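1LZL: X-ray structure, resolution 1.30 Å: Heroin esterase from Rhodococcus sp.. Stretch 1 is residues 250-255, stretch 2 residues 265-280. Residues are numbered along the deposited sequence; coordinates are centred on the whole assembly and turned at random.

Stretch 1, residues 250-255: PPTYLS
Stretch 2 (265-280) EGIEYALRLLQAGVSV

Strand 252-255 of stretch 1 packs against helix 265-275 of stretch 2, which runs nearly antiparallel to it (157° between N-to-C directions, closest axial approach 8.5 Å); beyond the helix the chain reverses, so that Val280 joins Thr252 in a parallel beta bridge (CA-CA 4.8 Å). The helix carries regular i to i-4 hydrogen bonds, from Tyr269 N to Glu265 O (3.0 Å) through Ala276 N to Arg272 O (3.0 Å). It closes in a Schellman motif: Gly277, at phi/psi 88/9, leaves the helical conformation, with Val278 N bonded to Leu273 O (3.0 Å) and Gly277 N to Leu274 O (2.9 Å). Val278 and Ser279 then extend (-81/140 and -73/121) toward the bridge.

Along stretch 1, the CA-to-CB bond of Pro250 (-72/159) points away from stretch 2, but its carbonyl meets Val278: Pro250 O lies 3.2 Å from Val278 CG1, with Val278 at chi1 t. Within stretch 1, Thr252 OG1 donates a hydrogen bond to Pro250 O (2.7 Å). Pro251 (-50/139) is, like Pro250, puckered C-gamma exo; Pro251 CA makes a CA-H...O contact with Ser279 O (3.2 Å, 137° at H), the same oxygen that accepts the Thr252 N-H. The two side chains point sideways, Pro251 CB and Ser279 CB standing 4.2 Å apart.

Thr252 (-133/146) begins the strand and anchors the register. Thr252 N donates to Ser279 O (2.8 Å, N-H...O angle 157°), the one hydrogen bond between the stretches, while Thr252 O receives a CA-H...O contact from Val280 CA (3.2 Å, 147°). Val280 (-133/140, chi1 t) and Thr252 (chi1 m) place their side chains on the same sheet face, Thr252 CB 4.3 Å from Val280 CG2. The threonine methyl adds an apolar contact with the helix, Thr252 CG2 to Leu273 CD1 at 3.8 Å; Leu273 is m,t.

Tyr253 (-113/133, chi1 t, chi2 -90°) points away, in keeping with the alternation of side chains along a strand. Leu254 (-138/124, t with chi2 155°) points toward the helix and has the largest area covered by stretch 2. Leu254 CD1 approaches Gly266 O (3.5 Å), the edge of the Tyr269 ring near its plane at Tyr269 CD2 (4.2 Å) and Ala270 CB (4.2 Å), so one methyl meets three helix residues. Tyr269 is t with chi2 67°. The small Ala270 lies opposite Leu254, CA to CA 6.6 Å; at Gly266 a CB would stand a tight 3.2 Å from Leu254 CD2. Ser255 (-114/147, chi1 p) turns away again, without contact.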

# COMPACT_ATOMS: atom_id res chain seq x y z
N PRO A 250 -9.74 -9.34 -8.13
CA PRO A 250 -9.52 -8.56 -9.34
C PRO A 250 -8.15 -8.80 -9.99
O PRO A 250 -7.24 -9.21 -9.27
CB PRO A 250 -9.56 -7.10 -8.83
CG PRO A 250 -9.97 -7.13 -7.43
CD PRO A 250 -9.66 -8.50 -6.90
N PRO A 251 -8.00 -8.50 -11.28
CA PRO A 251 -6.65 -8.49 -11.92
C PRO A 251 -5.73 -7.66 -11.02
O PRO A 251 -6.14 -6.63 -10.45
CB PRO A 251 -6.86 -7.83 -13.28
CG PRO A 251 -8.33 -8.00 -13.57
CD PRO A 251 -9.02 -8.07 -12.24
N THR A 252 -4.51 -8.14 -10.84
CA THR A 252 -3.63 -7.59 -9.82
C THR A 252 -2.24 -7.32 -10.36
O THR A 252 -1.74 -8.08 -11.18
CB THR A 252 -3.52 -8.64 -8.70
OG1 THR A 252 -4.83 -8.78 -8.11
CG2 THR A 252 -2.54 -8.26 -7.57
N TYR A 253 -1.60 -6.27 -9.86
CA TYR A 253 -0.20 -5.99 -10.08
C TYR A 253 0.46 -6.16 -8.71
O TYR A 253 -0.07 -5.58 -7.74
CB TYR A 253 0.04 -4.57 -10.61
CG TYR A 253 1.52 -4.23 -10.75
CD1 TYR A 253 2.25 -3.67 -9.71
CD2 TYR A 253 2.19 -4.53 -11.94
CE1 TYR A 253 3.59 -3.38 -9.83
CE2 TYR A 253 3.55 -4.23 -12.11
CZ TYR A 253 4.23 -3.66 -11.04
OH TYR A 253 5.57 -3.34 -11.11
N LEU A 254 1.57 -6.88 -8.60
CA LEU A 254 2.27 -7.01 -7.30
C LEU A 254 3.76 -6.87 -7.54
O LEU A 254 4.31 -7.61 -8.39
CB LEU A 254 1.93 -8.36 -6.66
CG LEU A 254 2.23 -8.47 -5.16
CD1 LEU A 254 1.37 -9.52 -4.50
CD2 LEU A 254 3.71 -8.82 -4.91
N SER A 255 4.43 -5.94 -6.89
CA SER A 255 5.88 -5.81 -6.99
C SER A 255 6.54 -6.13 -5.66
O SER A 255 6.03 -5.88 -4.56
CB SER A 255 6.28 -4.40 -7.46
OG SER A 255 5.79 -3.44 -6.49
N GLU A 265 6.70 -13.26 0.80
CA GLU A 265 5.24 -13.37 0.97
C GLU A 265 4.54 -12.70 -0.19
O GLU A 265 3.45 -13.09 -0.57
CB GLU A 265 4.86 -12.80 2.34
CG GLU A 265 4.97 -11.30 2.49
CD GLU A 265 5.13 -10.91 3.97
OE1 GLU A 265 6.11 -11.41 4.57
OE2 GLU A 265 4.29 -10.15 4.50
N GLY A 266 5.16 -11.66 -0.80
CA GLY A 266 4.58 -11.02 -1.96
C GLY A 266 4.58 -11.95 -3.15
O GLY A 266 3.55 -12.14 -3.84
N ILE A 267 5.72 -12.60 -3.44
CA ILE A 267 5.78 -13.56 -4.57
C ILE A 267 4.81 -14.71 -4.31
O ILE A 267 4.10 -15.10 -5.24
CB ILE A 267 7.23 -14.07 -4.75
CG1 ILE A 267 8.17 -12.95 -5.15
CG2 ILE A 267 7.30 -15.23 -5.76
CD1 ILE A 267 9.64 -13.29 -5.17
N GLU A 268 4.76 -15.23 -3.08
CA GLU A 268 3.84 -16.34 -2.82
C GLU A 268 2.39 -15.97 -2.99
O GLU A 268 1.59 -16.75 -3.49
CB GLU A 268 4.04 -16.87 -1.36
CG GLU A 268 5.35 -17.62 -1.24
CD GLU A 268 5.69 -18.12 0.17
OE1 GLU A 268 4.88 -17.88 1.12
OE2 GLU A 268 6.77 -18.73 0.30
N TYR A 269 2.03 -14.75 -2.58
CA TYR A 269 0.61 -14.34 -2.76
C TYR A 269 0.28 -14.21 -4.22
O TYR A 269 -0.78 -14.63 -4.71
CB TYR A 269 0.38 -13.03 -2.05
CG TYR A 269 -1.07 -12.65 -1.80
CD1 TYR A 269 -1.84 -13.40 -0.93
CD2 TYR A 269 -1.66 -11.54 -2.44
CE1 TYR A 269 -3.17 -13.06 -0.69
CE2 TYR A 269 -2.99 -11.18 -2.19
CZ TYR A 269 -3.72 -11.97 -1.30
OH TYR A 269 -5.05 -11.63 -1.05
N ALA A 270 1.19 -13.61 -5.01
CA ALA A 270 0.99 -13.47 -6.44
C ALA A 270 0.84 -14.83 -7.11
O ALA A 270 -0.03 -15.01 -7.98
CB ALA A 270 2.17 -12.72 -7.08
N LEU A 271 1.70 -15.77 -6.71
CA LEU A 271 1.61 -17.12 -7.29
C LEU A 271 0.28 -17.75 -6.95
O LEU A 271 -0.38 -18.34 -7.81
CB LEU A 271 2.82 -17.95 -6.81
CG LEU A 271 2.79 -19.42 -7.25
CD1 LEU A 271 2.83 -19.52 -8.77
CD2 LEU A 271 3.96 -20.19 -6.58
N ARG A 272 -0.20 -17.64 -5.70
CA ARG A 272 -1.48 -18.23 -5.35
C ARG A 272 -2.62 -17.51 -6.03
O ARG A 272 -3.61 -18.16 -6.42
CB ARG A 272 -1.64 -18.19 -3.84
CG ARG A 272 -0.67 -19.19 -3.19
CD ARG A 272 -0.62 -18.98 -1.68
NE ARG A 272 -1.94 -18.94 -1.20
CZ ARG A 272 -2.84 -18.48 -0.41
NH1 ARG A 272 -2.56 -17.55 0.49
NH2 ARG A 272 -4.05 -19.02 -0.56
N LEU A 273 -2.54 -16.20 -6.25
CA LEU A 273 -3.59 -15.56 -7.04
C LEU A 273 -3.65 -16.15 -8.44
O LEU A 273 -4.73 -16.50 -8.97
CB LEU A 273 -3.31 -14.04 -7.10
CG LEU A 273 -3.57 -13.17 -5.88
CD1 LEU A 273 -2.94 -11.79 -6.11
CD2 LEU A 273 -5.05 -12.98 -5.58
N LEU A 274 -2.51 -16.25 -9.11
CA LEU A 274 -2.41 -16.85 -10.43
C LEU A 274 -3.00 -18.27 -10.41
O LEU A 274 -3.79 -18.60 -11.30
CB LEU A 274 -0.94 -16.96 -10.87
CG LEU A 274 -0.40 -15.58 -11.35
CD1 LEU A 274 1.11 -15.58 -11.35
CD2 LEU A 274 -0.92 -15.20 -12.74
N GLN A 275 -2.64 -19.06 -9.42
CA GLN A 275 -3.13 -20.43 -9.38
C GLN A 275 -4.65 -20.47 -9.13
O GLN A 275 -5.32 -21.47 -9.44
CB GLN A 275 -2.37 -21.19 -8.29
CG GLN A 275 -0.92 -21.43 -8.70
CD GLN A 275 -0.06 -22.04 -7.64
OE1 GLN A 275 -0.28 -21.88 -6.42
NE2 GLN A 275 1.01 -22.74 -8.04
N ALA A 276 -5.21 -19.40 -8.59
CA ALA A 276 -6.67 -19.26 -8.36
C ALA A 276 -7.33 -18.69 -9.61
O ALA A 276 -8.55 -18.48 -9.50
CB ALA A 276 -6.93 -18.41 -7.11
N GLY A 277 -6.64 -18.49 -10.72
CA GLY A 277 -7.23 -18.03 -11.96
C GLY A 277 -7.32 -16.53 -12.11
O GLY A 277 -7.90 -16.04 -13.09
N VAL A 278 -6.68 -15.77 -11.19
CA VAL A 278 -6.64 -14.33 -11.26
C VAL A 278 -5.56 -13.89 -12.24
O VAL A 278 -4.46 -14.50 -12.27
CB VAL A 278 -6.37 -13.72 -9.88
CG1 VAL A 278 -6.39 -12.18 -9.98
CG2 VAL A 278 -7.43 -14.18 -8.88
N SER A 279 -5.80 -12.87 -13.04
CA SER A 279 -4.79 -12.29 -13.92
C SER A 279 -3.81 -11.48 -13.04
O SER A 279 -4.27 -10.55 -12.34
CB SER A 279 -5.40 -11.41 -14.99
OG SER A 279 -4.41 -10.87 -15.85
N VAL A 280 -2.53 -11.83 -13.08
CA VAL A 280 -1.55 -11.13 -12.23
C VAL A 280 -0.32 -10.74 -13.04
O VAL A 280 0.17 -11.52 -13.85
CB VAL A 280 -1.12 -12.00 -11.04
CG1 VAL A 280 -0.17 -11.25 -10.09
CG2 VAL A 280 -2.32 -12.50 -10.25